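PDB 2NXF: manganese-dependent ADP-ribose/CDP-alcohol diphosphatase from Danio rerio, which probably hydrolyses the diphosphate linkage of ADP-ribose and of CDP-alcohols such as CDP-choline, using a dinuclear metal centre. Local coordinates for residues D129-Y134 with I155-E160; H97-F102 with L146-D151. All blocks are in the same frame, centred on the assembly; numbering follows the deposited sequence. Where two conformers were deposited one is given.

Contact 1. Residues D129-Y134 with I155-E160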
loop_
_atom_site.group_PDB
_atom_site.type_symbol
_atom_site.label_atom_id
_atom_site.label_comp_id
_atom_site.label_asym_id
_atom_site.label_seq_id
_atom_site.Cartn_x
_atom_site.Cartn_y
_atom_site.Cartn_z
ATOM N N ASP A 129 -1.956 -14.868 -13.546
ATOM C CA ASP A 129 -0.507 -14.828 -13.701
ATOM C C ASP A 129 0.217 -14.876 -12.351
ATOM O O ASP A 129 1.430 -14.640 -12.288
ATOM C CB ASP A 129 -0.126 -13.543 -14.446
ATOM C CG ASP A 129 -0.874 -13.404 -15.773
ATOM O OD1 ASP A 129 -0.662 -14.268 -16.642
ATOM O OD2 ASP A 129 -1.686 -12.461 -15.924
ATOM N N ASP A 130 -0.530 -15.182 -11.285
ATOM C CA ASP A 130 0.009 -15.223 -9.905
ATOM C C ASP A 130 0.612 -13.882 -9.444
ATOM O O ASP A 130 1.636 -13.852 -8.762
ATOM C CB ASP A 130 0.999 -16.399 -9.741
ATOM C CG ASP A 130 1.213 -16.817 -8.280
ATOM O OD1 ASP A 130 0.397 -16.466 -7.389
ATOM O OD2 ASP A 130 2.209 -17.525 -8.035
ATOM N N ILE A 131 -0.040 -12.778 -9.821
ATOM C CA ILE A 131 0.344 -11.433 -9.356
ATOM C C ILE A 131 -0.945 -10.795 -8.849
ATOM O O ILE A 131 -1.961 -10.822 -9.541
ATOM C CB ILE A 131 0.954 -10.577 -10.518
ATOM C CG1 ILE A 131 2.192 -11.290 -11.096
ATOM C CG2 ILE A 131 1.326 -9.158 -10.051
ATOM C CD1 ILE A 131 2.621 -10.730 -12.493
ATOM N N TYR A 132 -0.905 -10.246 -7.633
ATOM C CA TYR A 132 -2.112 -9.683 -7.038
ATOM C C TYR A 132 -2.183 -8.198 -7.396
ATOM O O TYR A 132 -1.805 -7.317 -6.617
ATOM C CB TYR A 132 -2.137 -9.900 -5.512
ATOM C CG TYR A 132 -3.382 -9.307 -4.902
ATOM C CD1 TYR A 132 -4.640 -9.841 -5.179
ATOM C CD2 TYR A 132 -3.291 -8.199 -4.035
ATOM C CE1 TYR A 132 -5.813 -9.259 -4.646
ATOM C CE2 TYR A 132 -4.440 -7.632 -3.481
ATOM C CZ TYR A 132 -5.681 -8.156 -3.781
ATOM O OH TYR A 132 -6.817 -7.594 -3.250
ATOM N N ALA A 133 -2.650 -7.942 -8.612
ATOM C CA ALA A 133 -2.783 -6.597 -9.132
ATOM C C ALA A 133 -4.022 -6.574 -9.982
ATOM O O ALA A 133 -4.331 -7.550 -10.707
ATOM C CB ALA A 133 -1.571 -6.239 -9.988
ATOM N N TYR A 134 -4.731 -5.453 -9.915
ATOM C CA TYR A 134 -5.963 -5.322 -10.694
ATOM C C TYR A 134 -6.321 -3.877 -10.889
ATOM O O TYR A 134 -5.775 -3.016 -10.214
ATOM C CB TYR A 134 -7.118 -6.090 -10.058
ATOM C CG TYR A 134 -7.614 -5.611 -8.692
ATOM C CD1 TYR A 134 -8.762 -4.809 -8.596
ATOM C CD2 TYR A 134 -6.974 -6.004 -7.502
ATOM C CE1 TYR A 134 -9.271 -4.402 -7.367
ATOM C CE2 TYR A 134 -7.488 -5.585 -6.250
ATOM C CZ TYR A 134 -8.627 -4.788 -6.200
ATOM O OH TYR A 134 -9.160 -4.383 -4.982
ATOM N N ILE A 155 9.825 -12.792 0.578
ATOM C CA ILE A 155 8.845 -13.074 1.629
ATOM C C ILE A 155 7.467 -13.456 1.068
ATOM O O ILE A 155 6.656 -14.087 1.778
ATOM C CB ILE A 155 8.701 -11.905 2.632
ATOM C CG1 ILE A 155 8.172 -10.635 1.929
ATOM C CG2 ILE A 155 10.002 -11.674 3.400
ATOM C CD1 ILE A 155 7.734 -9.576 2.905
ATOM N N GLY A 156 7.227 -13.096 -0.192
ATOM C CA GLY A 156 5.937 -13.342 -0.851
ATOM C C GLY A 156 5.967 -14.313 -2.024
ATOM O O GLY A 156 5.028 -14.359 -2.833
ATOM N N ARG A 157 7.049 -15.074 -2.133
ATOM C CA ARG A 157 7.173 -16.110 -3.166
ATOM C C ARG A 157 7.729 -17.394 -2.531
ATOM O O ARG A 157 8.412 -17.329 -1.512
ATOM C CB ARG A 157 8.092 -15.613 -4.287
ATOM C CG ARG A 157 7.536 -14.443 -5.123
ATOM C CD ARG A 157 6.274 -14.859 -5.901
ATOM N NE ARG A 157 5.708 -13.746 -6.668
ATOM C CZ ARG A 157 4.537 -13.794 -7.298
ATOM N NH1 ARG A 157 3.767 -14.889 -7.213
ATOM N NH2 ARG A 157 4.128 -12.736 -7.995
ATOM N N GLU A 158 7.418 -18.546 -3.126
ATOM C CA GLU A 158 7.792 -19.857 -2.580
ATOM C C GLU A 158 9.244 -20.173 -2.884
ATOM O O GLU A 158 9.705 -19.979 -4.009
ATOM C CB GLU A 158 6.924 -20.969 -3.189
ATOM C CG GLU A 158 5.431 -20.884 -2.900
ATOM C CD GLU A 158 4.605 -21.914 -3.690
ATOM O OE1 GLU A 158 5.121 -23.018 -3.980
ATOM O OE2 GLU A 158 3.427 -21.610 -4.013
ATOM N N GLU A 159 9.950 -20.690 -1.886
ATOM C CA GLU A 159 11.321 -21.132 -2.070
ATOM C C GLU A 159 11.395 -22.059 -3.282
ATOM O O GLU A 159 10.515 -22.905 -3.469
ATOM C CB GLU A 159 11.794 -21.868 -0.811
ATOM C CG GLU A 159 12.215 -20.936 0.306
ATOM C CD GLU A 159 13.652 -20.434 0.138
ATOM O OE1 GLU A 159 14.369 -20.949 -0.758
ATOM O OE2 GLU A 159 14.058 -19.532 0.908
ATOM N N GLU A 160 12.430 -21.873 -4.104
ATOM C CA GLU A 160 12.694 -22.700 -5.295
ATOM C C GLU A 160 11.900 -22.310 -6.550
ATOM O O GLU A 160 12.191 -22.811 -7.647
ATOM C CB GLU A 160 12.529 -24.204 -5.009
ATOM C CG GLU A 160 13.500 -24.772 -3.990
ATOM C CD GLU A 160 13.210 -26.228 -3.644
ATOM O OE1 GLU A 160 12.443 -26.900 -4.380
ATOM O OE2 GLU A 160 13.765 -26.715 -2.633
HETATM O O HOH W 1 3.761 -17.596 -5.810
#

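Contact 2. Residues H97-F102 with L146-D151. With PO4 (phosphate ion), chain F.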
loop_
_atom_site.group_PDB
_atom_site.type_symbol
_atom_site.label_atom_id
_atom_site.label_comp_id
_atom_site.label_asym_id
_atom_site.label_seq_id
_atom_site.Cartn_x
_atom_site.Cartn_y
_atom_site.Cartn_z
ATOM N N HIS A 97 3.450 -7.428 5.918
ATOM C CA HIS A 97 2.851 -8.147 7.057
ATOM C C HIS A 97 1.795 -9.161 6.649
ATOM O O HIS A 97 1.607 -10.181 7.320
ATOM C CB HIS A 97 2.378 -7.163 8.127
ATOM C CG HIS A 97 3.520 -6.586 8.898
ATOM N ND1 HIS A 97 3.906 -7.076 10.125
ATOM C CD2 HIS A 97 4.414 -5.619 8.578
ATOM C CE1 HIS A 97 4.964 -6.407 10.550
ATOM N NE2 HIS A 97 5.299 -5.525 9.627
ATOM N N GLU A 98 1.100 -8.901 5.541
ATOM C CA GLU A 98 0.241 -9.956 4.977
ATOM C C GLU A 98 1.060 -11.199 4.675
ATOM O O GLU A 98 0.643 -12.317 5.025
ATOM C CB GLU A 98 -0.469 -9.484 3.703
ATOM C CG GLU A 98 -1.752 -8.680 3.964
ATOM C CD GLU A 98 -1.497 -7.261 4.472
ATOM O OE1 GLU A 98 -0.427 -6.711 4.169
ATOM O OE2 GLU A 98 -2.394 -6.710 5.142
ATOM N N PHE A 99 2.208 -11.018 4.016
ATOM C CA PHE A 99 3.050 -12.181 3.671
ATOM C C PHE A 99 3.728 -12.873 4.860
ATOM O O PHE A 99 4.034 -14.076 4.799
ATOM C CB PHE A 99 4.054 -11.825 2.571
ATOM C CG PHE A 99 3.401 -11.381 1.301
ATOM C CD1 PHE A 99 2.733 -12.297 0.476
ATOM C CD2 PHE A 99 3.411 -10.045 0.937
ATOM C CE1 PHE A 99 2.110 -11.855 -0.720
ATOM C CE2 PHE A 99 2.785 -9.597 -0.242
ATOM C CZ PHE A 99 2.129 -10.514 -1.065
ATOM N N TYR A 100 3.966 -12.124 5.931
ATOM C CA TYR A 100 4.493 -12.725 7.155
ATOM C C TYR A 100 3.453 -13.678 7.739
ATOM O O TYR A 100 3.809 -14.711 8.300
ATOM C CB TYR A 100 4.825 -11.668 8.220
ATOM C CG TYR A 100 5.896 -10.666 7.840
ATOM C CD1 TYR A 100 6.905 -10.985 6.927
ATOM C CD2 TYR A 100 5.914 -9.399 8.425
ATOM C CE1 TYR A 100 7.888 -10.061 6.579
ATOM C CE2 TYR A 100 6.882 -8.457 8.091
ATOM C CZ TYR A 100 7.861 -8.784 7.157
ATOM O OH TYR A 100 8.797 -7.833 6.813
ATOM N N ASN A 101 2.177 -13.312 7.624
ATOM C CA ASN A 101 1.092 -14.131 8.180
ATOM C C ASN A 101 0.599 -15.254 7.283
ATOM O O ASN A 101 0.228 -16.307 7.785
ATOM C CB ASN A 101 -0.113 -13.245 8.528
ATOM C CG ASN A 101 0.086 -12.475 9.822
ATOM O OD1 ASN A 101 -0.036 -13.043 10.906
ATOM N ND2 ASN A 101 0.434 -11.189 9.711
ATOM N N PHE A 102 0.532 -14.998 5.974
ATOM C CA PHE A 102 -0.163 -15.892 5.036
ATOM C C PHE A 102 0.629 -16.120 3.763
ATOM O O PHE A 102 1.332 -15.219 3.274
ATOM C CB PHE A 102 -1.529 -15.297 4.633
ATOM C CG PHE A 102 -2.408 -14.917 5.800
ATOM C CD1 PHE A 102 -2.928 -15.894 6.645
ATOM C CD2 PHE A 102 -2.736 -13.580 6.024
ATOM C CE1 PHE A 102 -3.753 -15.539 7.744
ATOM C CE2 PHE A 102 -3.556 -13.205 7.111
ATOM C CZ PHE A 102 -4.073 -14.190 7.955
ATOM N N LEU A 146 -4.450 -1.262 -8.444
ATOM C CA LEU A 146 -3.801 -1.753 -7.232
ATOM C C LEU A 146 -2.649 -2.624 -7.681
ATOM O O LEU A 146 -2.857 -3.542 -8.497
ATOM C CB LEU A 146 -4.757 -2.611 -6.382
ATOM C CG LEU A 146 -5.557 -1.883 -5.291
ATOM C CD1 LEU A 146 -6.646 -1.055 -5.953
ATOM C CD2 LEU A 146 -6.154 -2.895 -4.283
ATOM N N LEU A 147 -1.458 -2.323 -7.158
ATOM C CA LEU A 147 -0.239 -3.038 -7.534
ATOM C C LEU A 147 0.223 -3.978 -6.437
ATOM O O LEU A 147 -0.159 -3.814 -5.254
ATOM C CB LEU A 147 0.886 -2.036 -7.826
ATOM C CG LEU A 147 0.653 -1.005 -8.942
ATOM C CD1 LEU A 147 1.900 -0.135 -9.100
ATOM C CD2 LEU A 147 0.275 -1.716 -10.245
ATOM N N ASP A 148 1.049 -4.952 -6.851
ATOM C CA ASP A 148 1.603 -5.992 -6.002
ATOM C C ASP A 148 3.119 -5.709 -5.846
ATOM O O ASP A 148 3.943 -6.134 -6.670
ATOM C CB ASP A 148 1.371 -7.351 -6.702
ATOM C CG ASP A 148 1.840 -8.553 -5.880
ATOM O OD1 ASP A 148 2.441 -8.398 -4.786
ATOM O OD2 ASP A 148 1.575 -9.671 -6.362
ATOM N N ALA A 149 3.466 -4.994 -4.777
ATOM C CA ALA A 149 4.848 -4.566 -4.580
ATOM C C ALA A 149 5.761 -5.697 -4.064
ATOM O O ALA A 149 6.972 -5.473 -3.901
ATOM C CB ALA A 149 4.903 -3.372 -3.612
ATOM N N TYR A 150 5.182 -6.874 -3.814
ATOM C CA TYR A 150 5.939 -8.083 -3.419
ATOM C C TYR A 150 5.907 -9.179 -4.485
ATOM O O TYR A 150 6.200 -10.336 -4.218
ATOM C CB TYR A 150 5.489 -8.600 -2.034
ATOM C CG TYR A 150 5.822 -7.567 -0.988
ATOM C CD1 TYR A 150 7.047 -7.600 -0.305
ATOM C CD2 TYR A 150 4.958 -6.478 -0.759
ATOM C CE1 TYR A 150 7.377 -6.620 0.620
ATOM C CE2 TYR A 150 5.281 -5.491 0.160
ATOM C CZ TYR A 150 6.498 -5.555 0.833
ATOM O OH TYR A 150 6.851 -4.592 1.758
ATOM N N ASP A 151 5.566 -8.769 -5.703
ATOM C CA ASP A 151 5.619 -9.629 -6.879
ATOM C C ASP A 151 7.037 -10.217 -6.985
ATOM O O ASP A 151 7.224 -11.438 -7.074
ATOM C CB ASP A 151 5.250 -8.733 -8.070
ATOM C CG ASP A 151 5.304 -9.427 -9.404
ATOM O OD1 ASP A 151 5.535 -10.651 -9.501
ATOM O OD2 ASP A 151 5.097 -8.676 -10.384
HETATM P P PO4 F . 6.674 -2.505 8.713
HETATM O O1 PO4 F . 7.506 -1.242 8.732
HETATM O O2 PO4 F . 7.284 -3.520 9.660
HETATM O O3 PO4 F . 5.276 -2.274 9.256
HETATM O O4 PO4 F . 6.552 -3.046 7.322
#

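Contact 1. Residues D129-Y134 with I155-E160
Arg157 reaches the 129-134 loop end-on: its two terminal nitrogens close on a single acceptor, the backbone carbonyl oxygen of Asp130. NH1 and NH2 of Arg157 both lie 2.8 Å from Asp130 O, and that oxygen sits almost exactly in the guanidinium plane. Each N-H···O angle is 143°, the bend expected when a fork of two donors shares one oxygen. NH1 lies in the carbonyl plane, whereas NH2 is tilted from it. An arginine suits the place because it offers two N-H groups side by side on a long, flexible stem; here the chain turns about its CB-CG bond and then runs extended to the guanidinium.

The carboxylate of Asp130 adds charge to this grip in one of its two conformers, the one described here. With CG anti to the backbone N (chi1 -160°), it stands beside its own carbonyl, and OD2 forms a salt bridge of 3.2 Å to Arg157 NH1. Carboxylate and guanidinium are then nearly perpendicular, their planes 79° apart, so this is not the flat two-oxygen pairing of many Asp-Arg bridges. A water bridges the pair, donating to Asp130 OD2 and accepting from Arg157 NH1. Ile131 lays CG1 at the guanidinium edge, 3.9 Å from Arg157 NH2, which also forms a salt bridge with Asp151. A leucine in place of Arg157 would probably leave the Asp130 carbonyl without both these donors and the carboxylate of Asp151 without this cationic partner.

The Arg157 side chain is about 12 Å from a bound zinc ion, and the contact lies away from the annotated metal sites. In this calcineurin-like phosphoesterase the end-on arginine fork onto one main-chain carbonyl joins the loop before strand 134-139 to the loop leading into helix 162-174.

Contact 2. Residues H97-F102 with L146-D151
Phe99 on helix 96-101 presses its ring against the base of Tyr150, and the tight part of the contact is there: Phe99 CE2 comes within 3.4 Å of Tyr150 CB. The same ring carbon lies 3.7 Å from Tyr150 CG, so the first carbons of the tyrosine do the touching while its hydroxyl leads away to the backbone oxygen of Phe197. The two rings meet obliquely, centroids 5.6 Å apart and planes at 48°. In Phe99, CG stands anti to the carbonyl carbon (chi1 -60°), sending the ring off the helix to the turn. A phenylalanine fits this buried spot, filling space without a polar atom to satisfy. A tyrosine suits position 150, packing in the second shell with its side chain about 3 Å from that of the zinc ligand Asn96 (nearest atoms).

Beyond Tyr150 the contact thins out. Phe99 CZ is 4.3 Å from Asp148 OD1, an oxygen that accepts from Tyr150 N at 3.3 Å in an Asx turn, within the type I turn from Asp148 to Asp151. The other oxygen, OD2, is held by Tyr132 N and Arg104.

His97, partly exposed, takes no part in this packing. Its NE2 gives a nearly straight bond, 170°, to O2 of a phosphate ion at 2.8 Å. The phosphate, probably from the crystallisation liquor, is also bonded to Asn96.

Phe99 also touches Arg104 and Leu107 of helix 104-108, and the turn follows strand 142-146, beside strand 222-227.

Overall arrangement
The two contacts lie side by side, their centres 8 Å apart, on the same side of the chain's centre. Their segments alternate in sequence: 97-102, 129-134, 146-151, then 155-160. Residues 129-134 run into strand 134-139, which pairs antiparallel with strand 142-146 in the seven-stranded mixed sheet; Tyr134 O lies 2.8 Å from Leu146 N, a probable hydrogen bond. A second junction brings Ile155 O to 3.5 Å from Phe99 CB. Contact 2 is buried close to the zinc ligands Asn96 and His265, whereas contact 1 is partly buried farther out, so together they connect helix 96-101 and the turn beside the metal centre with more peripheral loops.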